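Long-range contacts in probable N-acetyl-gamma-glutamyl-phosphate reductase, chloroplastic (Arabidopsis thaliana, PDB 1XYG), which probably catalyses the NADPH-dependent reduction of N-acetyl-L-glutamyl 5-phosphate to the corresponding N-acetylated semialdehyde in chloroplast arginine biosynthesis, working as a homotetramer: residues Q96-K100 / P130-L136; C163-I168 / M255-I259; I186-A190 / V240-P246. All blocks are in the same frame, centred on the assembly; numbering follows the deposited sequence.

Overall arrangement
The chain meets contact 1 first, in the NAD-binding domain with its parallel, Rossmann-type sheet; contacts 2 and 3 follow in the dimerisation domain. Contact 1 stands apart, its centre 28 Å from that of contact 2 and 29 Å from that of contact 3. The centres of those two are 10 Å apart, and the contacts touch. Contact 3 is nested inside the loop that contact 2 closes: helix 163-177 leads to strand 187-193, and strand 243-249 to strand 255-262. Strand 187-193 lies between the other two in the mixed sheet. Helix 163-177, which starts at the probable catalytic cysteine, packs on one face of this sheet, while residues on the other meet the second subunit.

Contact 1: residues Q96-K100 / P130-L136; sequences QEIIK and PHKAVEL
This contact belongs to the Rossmann-like NAD-binding domain, where helix 95-100 is met by the loop after helix 120-127. Residues 96-100 are helical, with K100 N bonded to Q96 O at 3.0 Å; 130-133 are loop, and a weakly bonded helix follows. The CA atoms of Q96 and A133 make the closest approach, 5.8 Å. Q96, with the largest area covered by the other segment, points at the loop with chi1 m, chi2 t and chi3 25°, so that its OE1 accepts K132 N at 2.7 Å. Its NE2 lies over one face of the H131 ring and donates to D114 O. H131, chi1 t, accepts A133 N on ND1 at 3.1 Å and hydrogen-bonds through NE2 to Q137 OE1. A133 CB sits 4.1 Å from Q96 O, and L136 CD2 reaches I99 CG2 at 4.0 Å and K100 CA at 3.9 Å; I99 and L136 both also rest on L157 of strand 157-159. K132, with chi1 m, chi2 t, chi3 m and chi4 t, extends at the surface to E97, chi1 p. There K132 NZ and E97 OE1 form a salt bridge at 3.1 Å, and water 1 bridges them, 2.6 Å from K132 NZ and 2.4 Å from E97 OE1.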
loop_
_atom_site.group_PDB
_atom_site.type_symbol
_atom_site.label_atom_id
_atom_site.label_comp_id
_atom_site.label_asym_id
_atom_site.label_seq_id
_atom_site.Cartn_x
_atom_site.Cartn_y
_atom_site.Cartn_z
ATOM N N GLN A 96 32.439 -15.368 6.807
ATOM C CA GLN A 96 33.592 -16.216 6.540
ATOM C C GLN A 96 34.444 -16.589 7.750
ATOM O O GLN A 96 34.701 -17.771 7.982
ATOM C CB GLN A 96 34.475 -15.585 5.458
ATOM C CG GLN A 96 34.106 -15.999 4.030
ATOM C CD GLN A 96 34.658 -15.051 2.979
ATOM O OE1 GLN A 96 35.650 -14.366 3.211
ATOM N NE2 GLN A 96 34.020 -15.014 1.815
ATOM N N GLU A 97 34.876 -15.608 8.534
ATOM C CA GLU A 97 35.712 -15.946 9.672
ATOM C C GLU A 97 34.968 -16.633 10.811
ATOM O O GLU A 97 35.542 -17.453 11.524
ATOM C CB GLU A 97 36.498 -14.728 10.181
ATOM C CG GLU A 97 35.789 -13.522 10.715
ATOM C CD GLU A 97 36.806 -12.429 11.044
ATOM O OE1 GLU A 97 37.134 -11.628 10.145
ATOM O OE2 GLU A 97 37.297 -12.386 12.192
ATOM N N ILE A 98 33.687 -16.319 10.967
ATOM C CA ILE A 98 32.886 -16.934 12.015
ATOM C C ILE A 98 32.606 -18.389 11.686
ATOM O O ILE A 98 32.709 -19.263 12.545
ATOM C CB ILE A 98 31.532 -16.229 12.176
ATOM C CG1 ILE A 98 31.720 -14.857 12.806
ATOM C CG2 ILE A 98 30.573 -17.128 12.972
ATOM C CD1 ILE A 98 30.457 -14.044 12.759
ATOM N N ILE A 99 32.225 -18.634 10.441
ATOM C CA ILE A 99 31.911 -19.984 10.004
ATOM C C ILE A 99 33.155 -20.855 9.974
ATOM O O ILE A 99 33.101 -22.044 10.287
ATOM C CB ILE A 99 31.248 -19.974 8.601
ATOM C CG1 ILE A 99 29.828 -19.407 8.707
ATOM C CG2 ILE A 99 31.235 -21.369 8.014
ATOM C CD1 ILE A 99 28.994 -19.530 7.454
ATOM N N LYS A 100 34.282 -20.260 9.602
ATOM C CA LYS A 100 35.524 -21.007 9.544
ATOM C C LYS A 100 35.898 -21.535 10.925
ATOM O O LYS A 100 36.478 -22.615 11.039
ATOM C CB LYS A 100 36.665 -20.138 9.016
ATOM C CG LYS A 100 37.898 -20.956 8.630
ATOM C CD LYS A 100 39.043 -20.085 8.133
ATOM C CE LYS A 100 39.654 -19.256 9.251
ATOM N NZ LYS A 100 40.782 -18.415 8.757
ATOM N N PRO A 130 39.172 -9.302 0.634
ATOM C CA PRO A 130 39.741 -10.635 0.432
ATOM C C PRO A 130 38.874 -11.730 1.047
ATOM O O PRO A 130 38.204 -11.519 2.057
ATOM C CB PRO A 130 41.104 -10.519 1.094
ATOM C CG PRO A 130 41.459 -9.033 0.787
ATOM C CD PRO A 130 40.177 -8.355 1.140
ATOM N N HIS A 131 38.860 -12.891 0.405
ATOM C CA HIS A 131 38.104 -14.042 0.891
ATOM C C HIS A 131 38.933 -14.541 2.077
ATOM O O HIS A 131 40.120 -14.844 1.924
ATOM C CB HIS A 131 38.036 -15.113 -0.209
ATOM C CG HIS A 131 37.019 -16.190 0.028
ATOM N ND1 HIS A 131 37.036 -17.009 1.137
ATOM C CD2 HIS A 131 35.982 -16.620 -0.736
ATOM C CE1 HIS A 131 36.061 -17.896 1.047
ATOM N NE2 HIS A 131 35.407 -17.680 -0.083
ATOM N N LYS A 132 38.322 -14.613 3.256
ATOM C CA LYS A 132 39.050 -15.035 4.452
ATOM C C LYS A 132 38.900 -16.502 4.846
ATOM O O LYS A 132 39.217 -16.883 5.972
ATOM C CB LYS A 132 38.658 -14.145 5.633
ATOM C CG LYS A 132 39.126 -12.707 5.483
ATOM C CD LYS A 132 38.559 -11.800 6.556
ATOM C CE LYS A 132 37.075 -11.578 6.355
ATOM N NZ LYS A 132 36.555 -10.556 7.294
ATOM N N ALA A 133 38.432 -17.325 3.917
ATOM C CA ALA A 133 38.249 -18.750 4.179
ATOM C C ALA A 133 38.403 -19.511 2.868
ATOM O O ALA A 133 37.616 -20.401 2.541
ATOM C CB ALA A 133 36.863 -18.996 4.772
ATOM N N VAL A 134 39.440 -19.146 2.124
ATOM C CA VAL A 134 39.730 -19.737 0.822
ATOM C C VAL A 134 39.633 -21.260 0.751
ATOM O O VAL A 134 39.030 -21.796 -0.179
ATOM C CB VAL A 134 41.129 -19.307 0.325
ATOM C CG1 VAL A 134 41.461 -20.012 -0.983
ATOM C CG2 VAL A 134 41.173 -17.802 0.125
ATOM N N GLU A 135 40.240 -21.953 1.714
ATOM C CA GLU A 135 40.222 -23.418 1.735
ATOM C C GLU A 135 38.826 -23.985 1.948
ATOM O O GLU A 135 38.375 -24.855 1.201
ATOM C CB GLU A 135 41.133 -23.977 2.838
ATOM C CG GLU A 135 42.622 -24.114 2.528
ATOM C CD GLU A 135 42.932 -24.238 1.055
ATOM O OE1 GLU A 135 42.334 -25.097 0.386
ATOM O OE2 GLU A 135 43.789 -23.473 0.570
ATOM N N LEU A 136 38.158 -23.513 2.993
ATOM C CA LEU A 136 36.814 -23.976 3.317
ATOM C C LEU A 136 35.897 -23.822 2.111
ATOM O O LEU A 136 35.023 -24.653 1.868
ATOM C CB LEU A 136 36.251 -23.177 4.497
ATOM C CG LEU A 136 34.890 -23.633 5.038
ATOM C CD1 LEU A 136 34.972 -25.101 5.394
ATOM C CD2 LEU A 136 34.506 -22.818 6.264
HETATM O O HOH W 1 35.330 -10.103 9.595
#

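Contact 2: residues C163-I168 / M255-I259; sequences CYPTTI and MQSTI
The N-terminal six residues of helix 163-177 face the start of strand 255-262, where residues 255-259 are extended. The two short axes approach to 8.2 Å and cross at -48°; T167 CA and S257 CA are the nearest pair, at 6.4 Å. The helix is bonded by I168 N to Y164 O at 3.2 Å, and T167 N to C163 O is weak at 3.3 Å. Along the strand, M255, S257 and I259 turn their CA-CB bonds toward the helix, while Q256 turns away and bonds through NE2 to S216 of the second subunit.

M255 is the most covered residue. Its chi1 and chi2 are both t and chi3 is m, which carries CE over the face of the Y164 ring, 3.5 Å from the centroid and 13° off the normal: a CH-pi contact. SD, 4.2 Å from that centroid, adds an oblique Met-aromatic contact. M255 CE also lies 3.3 Å from C163 SG, and T167 CG2 packs on M255 SD at 3.7 Å. Y164 OH pairs with Y217 OH. Farther along the strand, S257 OG donates to T167 OG1 at 2.8 Å; T167 OG1, chi1 p, in turn donates a hydrogen bond to Y164 O, also 2.8 Å, so the two bonds run from S257 OG through T167 OG1 to the helix backbone. I259 CD1 packs on I168 CA at 4.1 Å.

C163 is probably the active-site cysteine. Its place at the N-terminus of a helix packed on the mixed sheet is consistent with the nucleophile's setting in semialdehyde dehydrogenases and their GAPDH-like catalytic domain.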
loop_
_atom_site.group_PDB
_atom_site.type_symbol
_atom_site.label_atom_id
_atom_site.label_comp_id
_atom_site.label_asym_id
_atom_site.label_seq_id
_atom_site.Cartn_x
_atom_site.Cartn_y
_atom_site.Cartn_z
ATOM N N CYS A 163 18.074 -14.414 -3.426
ATOM C CA CYS A 163 16.699 -14.437 -3.899
ATOM C C CYS A 163 16.580 -14.342 -5.426
ATOM O O CYS A 163 16.076 -15.267 -6.074
ATOM C CB CYS A 163 15.909 -13.313 -3.224
ATOM S SG CYS A 163 16.774 -11.742 -3.185
ATOM N N TYR A 164 17.039 -13.235 -6.004
ATOM C CA TYR A 164 16.975 -13.061 -7.453
ATOM C C TYR A 164 17.576 -14.239 -8.220
ATOM O O TYR A 164 16.951 -14.775 -9.136
ATOM C CB TYR A 164 17.685 -11.767 -7.866
ATOM C CG TYR A 164 16.887 -10.509 -7.617
ATOM C CD1 TYR A 164 15.623 -10.337 -8.187
ATOM C CD2 TYR A 164 17.432 -9.452 -6.889
ATOM C CE1 TYR A 164 14.923 -9.131 -8.051
ATOM C CE2 TYR A 164 16.743 -8.244 -6.744
ATOM C CZ TYR A 164 15.494 -8.086 -7.330
ATOM O OH TYR A 164 14.847 -6.872 -7.226
ATOM N N PRO A 165 18.805 -14.658 -7.858
ATOM C CA PRO A 165 19.456 -15.780 -8.539
ATOM C C PRO A 165 18.591 -17.042 -8.565
ATOM O O PRO A 165 18.618 -17.796 -9.537
ATOM C CB PRO A 165 20.740 -15.981 -7.730
ATOM C CG PRO A 165 21.052 -14.613 -7.254
ATOM C CD PRO A 165 19.681 -14.121 -6.805
ATOM N N THR A 166 17.835 -17.269 -7.496
ATOM C CA THR A 166 16.972 -18.440 -7.416
ATOM C C THR A 166 15.879 -18.393 -8.488
ATOM O O THR A 166 15.625 -19.387 -9.161
ATOM C CB THR A 166 16.315 -18.555 -6.014
ATOM O OG1 THR A 166 17.325 -18.814 -5.028
ATOM C CG2 THR A 166 15.287 -19.680 -5.991
ATOM N N THR A 167 15.240 -17.235 -8.645
ATOM C CA THR A 167 14.176 -17.080 -9.636
ATOM C C THR A 167 14.692 -17.179 -11.067
ATOM O O THR A 167 13.934 -17.489 -11.982
ATOM C CB THR A 167 13.469 -15.710 -9.530
ATOM O OG1 THR A 167 14.345 -14.682 -10.020
ATOM C CG2 THR A 167 13.075 -15.410 -8.087
ATOM N N ILE A 168 15.982 -16.916 -11.258
ATOM C CA ILE A 168 16.570 -16.942 -12.594
ATOM C C ILE A 168 17.135 -18.302 -13.015
ATOM O O ILE A 168 16.886 -18.766 -14.131
ATOM C CB ILE A 168 17.686 -15.877 -12.714
ATOM C CG1 ILE A 168 17.094 -14.485 -12.492
ATOM C CG2 ILE A 168 18.336 -15.942 -14.095
ATOM C CD1 ILE A 168 18.137 -13.424 -12.247
ATOM N N MET A 255 8.659 -11.459 -5.461
ATOM C CA MET A 255 9.729 -11.245 -6.410
ATOM C C MET A 255 9.386 -11.874 -7.749
ATOM O O MET A 255 8.822 -12.970 -7.817
ATOM C CB MET A 255 11.036 -11.842 -5.878
ATOM C CG MET A 255 12.212 -11.715 -6.829
ATOM S SD MET A 255 13.716 -12.356 -6.084
ATOM C CE MET A 255 14.200 -10.921 -5.063
ATOM N N GLN A 256 9.725 -11.161 -8.812
ATOM C CA GLN A 256 9.496 -11.652 -10.157
ATOM C C GLN A 256 10.646 -11.283 -11.063
ATOM O O GLN A 256 11.168 -10.175 -11.008
ATOM C CB GLN A 256 8.218 -11.068 -10.777
ATOM C CG GLN A 256 8.071 -11.441 -12.262
ATOM C CD GLN A 256 6.754 -10.994 -12.880
ATOM O OE1 GLN A 256 5.715 -10.974 -12.214
ATOM N NE2 GLN A 256 6.788 -10.653 -14.164
ATOM N N SER A 257 11.056 -12.232 -11.883
ATOM C CA SER A 257 12.084 -11.969 -12.866
ATOM C C SER A 257 11.380 -12.185 -14.189
ATOM O O SER A 257 10.741 -13.213 -14.394
ATOM C CB SER A 257 13.258 -12.943 -12.754
ATOM O OG SER A 257 14.157 -12.540 -11.740
ATOM N N THR A 258 11.443 -11.184 -15.054
ATOM C CA THR A 258 10.871 -11.302 -16.385
ATOM C C THR A 258 12.139 -11.502 -17.220
ATOM O O THR A 258 12.957 -10.589 -17.354
ATOM C CB THR A 258 10.148 -10.024 -16.808
ATOM O OG1 THR A 258 9.140 -9.703 -15.845
ATOM C CG2 THR A 258 9.502 -10.220 -18.174
ATOM N N ILE A 259 12.297 -12.708 -17.754
ATOM C CA ILE A 259 13.484 -13.080 -18.507
ATOM C C ILE A 259 13.306 -13.121 -20.016
ATOM O O ILE A 259 12.478 -13.861 -20.537
ATOM C CB ILE A 259 13.974 -14.447 -18.017
ATOM C CG1 ILE A 259 14.098 -14.410 -16.493
ATOM C CG2 ILE A 259 15.281 -14.823 -18.696
ATOM C CD1 ILE A 259 14.364 -15.751 -15.881
#

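Contact 3: residues I186-A190 / V240-P246; sequences IIIDA and VTVSFTP
Start with F244, chi1 t and chi2 68°: its ring lies beside I188 and A190 of the neighbouring strand. I188, chi1 m and chi2 t, brings CG2 to the edge of that ring, 3.9 Å from F244 CD1, while A190 CB stands 3.8 Å from F244 CE1. The other arm of I188 runs to V242, I188 CD1 to V242 CB 4.3 Å. I186 CB lies 4.1 Å from V242 CG1, and its m, t rotamer brings I186 CD1 to 4.3 Å from V240 CG1. This apolar face lies under helices 163-177 and 224-236: Y164 meets the F244 ring edge-to-face, and I168 packs on I188.

The two backbones are parallel neighbours in the mixed sheet of the dimerisation domain, their short axes 4.7 Å apart and 8° from parallel. I187 pairs with S243, I188 with F244 and D189 with T245. The ladder runs S243 N to I186 O 3.1 Å, I188 N to S243 O 2.7 Å, T245 N to I188 O 2.9 Å and A190 N to T245 O 3.0 Å. Where it begins, water 2 links I186 N (2.9 Å) to T241 O (2.7 Å).

On the opposite face, I187, chi1 m, sets CG1 4.0 Å from S243 CB. S243 (chi1 t) and T245 (chi1 m) share water 3, which lies 2.8 Å from S243 OG, 2.7 Å from T245 OG1 and 3.1 Å from I188 O. S243 OG also bonds D313 of the second subunit. D189, chi1 t, reaches across that interface as well, with OD2 meeting K191 and Y260 of the second subunit, and OD1 paired to K191 of its own chain.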
loop_
_atom_site.group_PDB
_atom_site.type_symbol
_atom_site.label_atom_id
_atom_site.label_comp_id
_atom_site.label_asym_id
_atom_site.label_seq_id
_atom_site.Cartn_x
_atom_site.Cartn_y
_atom_site.Cartn_z
ATOM N N ILE A 186 20.844 -12.594 -22.790
ATOM C CA ILE A 186 19.826 -12.999 -21.831
ATOM C C ILE A 186 19.617 -11.729 -21.005
ATOM O O ILE A 186 20.528 -11.283 -20.298
ATOM C CB ILE A 186 20.346 -14.121 -20.919
ATOM C CG1 ILE A 186 20.528 -15.392 -21.736
ATOM C CG2 ILE A 186 19.392 -14.302 -19.755
ATOM C CD1 ILE A 186 21.161 -16.545 -20.963
ATOM N N ILE A 187 18.442 -11.125 -21.121
ATOM C CA ILE A 187 18.163 -9.902 -20.388
ATOM C C ILE A 187 17.142 -10.177 -19.298
ATOM O O ILE A 187 16.069 -10.735 -19.555
ATOM C CB ILE A 187 17.646 -8.806 -21.339
ATOM C CG1 ILE A 187 18.743 -8.463 -22.346
ATOM C CG2 ILE A 187 17.244 -7.566 -20.548
ATOM C CD1 ILE A 187 18.349 -7.416 -23.353
ATOM N N ILE A 188 17.491 -9.794 -18.075
ATOM C CA ILE A 188 16.628 -10.030 -16.927
ATOM C C ILE A 188 16.167 -8.737 -16.260
ATOM O O ILE A 188 16.983 -7.960 -15.749
ATOM C CB ILE A 188 17.364 -10.884 -15.874
ATOM C CG1 ILE A 188 17.973 -12.118 -16.548
ATOM C CG2 ILE A 188 16.406 -11.292 -14.762
ATOM C CD1 ILE A 188 19.167 -12.701 -15.800
ATOM N N ASP A 189 14.857 -8.503 -16.278
ATOM C CA ASP A 189 14.288 -7.325 -15.628
ATOM C C ASP A 189 13.535 -7.855 -14.405
ATOM O O ASP A 189 12.429 -8.378 -14.527
ATOM C CB ASP A 189 13.333 -6.586 -16.568
ATOM C CG ASP A 189 12.864 -5.265 -15.984
ATOM O OD1 ASP A 189 12.185 -5.296 -14.930
ATOM O OD2 ASP A 189 13.183 -4.198 -16.564
ATOM N N ALA A 190 14.153 -7.721 -13.232
ATOM C CA ALA A 190 13.577 -8.230 -11.991
ATOM C C ALA A 190 12.965 -7.192 -11.051
ATOM O O ALA A 190 13.337 -6.015 -11.042
ATOM C CB ALA A 190 14.629 -9.057 -11.238
ATOM N N VAL A 240 29.000 -17.058 -19.487
ATOM C CA VAL A 240 27.751 -16.377 -19.802
ATOM C C VAL A 240 27.728 -14.985 -19.192
ATOM O O VAL A 240 27.985 -14.813 -18.007
ATOM C CB VAL A 240 26.552 -17.188 -19.281
ATOM C CG1 VAL A 240 25.261 -16.448 -19.522
ATOM C CG2 VAL A 240 26.531 -18.550 -19.968
ATOM N N THR A 241 27.429 -13.990 -20.022
ATOM C CA THR A 241 27.340 -12.601 -19.585
ATOM C C THR A 241 25.886 -12.173 -19.762
ATOM O O THR A 241 25.359 -12.182 -20.879
ATOM C CB THR A 241 28.245 -11.686 -20.441
ATOM O OG1 THR A 241 29.605 -12.121 -20.321
ATOM C CG2 THR A 241 28.137 -10.244 -19.998
ATOM N N VAL A 242 25.239 -11.804 -18.665
ATOM C CA VAL A 242 23.843 -11.403 -18.720
ATOM C C VAL A 242 23.652 -9.933 -18.389
ATOM O O VAL A 242 24.585 -9.242 -17.977
ATOM C CB VAL A 242 22.992 -12.224 -17.720
ATOM C CG1 VAL A 242 23.204 -13.718 -17.947
ATOM C CG2 VAL A 242 23.371 -11.843 -16.297
ATOM N N SER A 243 22.425 -9.469 -18.595
ATOM C CA SER A 243 22.029 -8.107 -18.275
ATOM C C SER A 243 20.996 -8.351 -17.185
ATOM O O SER A 243 20.027 -9.078 -17.405
ATOM C CB SER A 243 21.381 -7.434 -19.489
ATOM O OG SER A 243 20.956 -6.118 -19.177
ATOM N N PHE A 244 21.208 -7.768 -16.011
ATOM C CA PHE A 244 20.303 -7.964 -14.879
ATOM C C PHE A 244 19.982 -6.637 -14.210
ATOM O O PHE A 244 20.877 -5.975 -13.689
ATOM C CB PHE A 244 20.960 -8.922 -13.878
ATOM C CG PHE A 244 20.274 -8.992 -12.544
ATOM C CD1 PHE A 244 19.007 -9.557 -12.421
ATOM C CD2 PHE A 244 20.899 -8.494 -11.405
ATOM C CE1 PHE A 244 18.372 -9.625 -11.182
ATOM C CE2 PHE A 244 20.273 -8.556 -10.156
ATOM C CZ PHE A 244 19.007 -9.121 -10.048
ATOM N N THR A 245 18.710 -6.245 -14.227
ATOM C CA THR A 245 18.312 -4.980 -13.618
ATOM C C THR A 245 17.214 -5.133 -12.571
ATOM O O THR A 245 16.074 -5.441 -12.895
ATOM C CB THR A 245 17.819 -3.961 -14.678
ATOM O OG1 THR A 245 18.770 -3.865 -15.747
ATOM C CG2 THR A 245 17.653 -2.595 -14.046
ATOM N N PRO A 246 17.559 -4.925 -11.294
ATOM C CA PRO A 246 16.618 -5.023 -10.170
ATOM C C PRO A 246 15.705 -3.802 -10.134
ATOM O O PRO A 246 16.062 -2.736 -10.639
ATOM C CB PRO A 246 17.534 -5.054 -8.944
ATOM C CG PRO A 246 18.810 -5.610 -9.471
ATOM C CD PRO A 246 18.949 -4.923 -10.805
HETATM O O HOH W 2 23.363 -13.749 -21.803
HETATM O O HOH W 3 18.813 -6.042 -17.353
#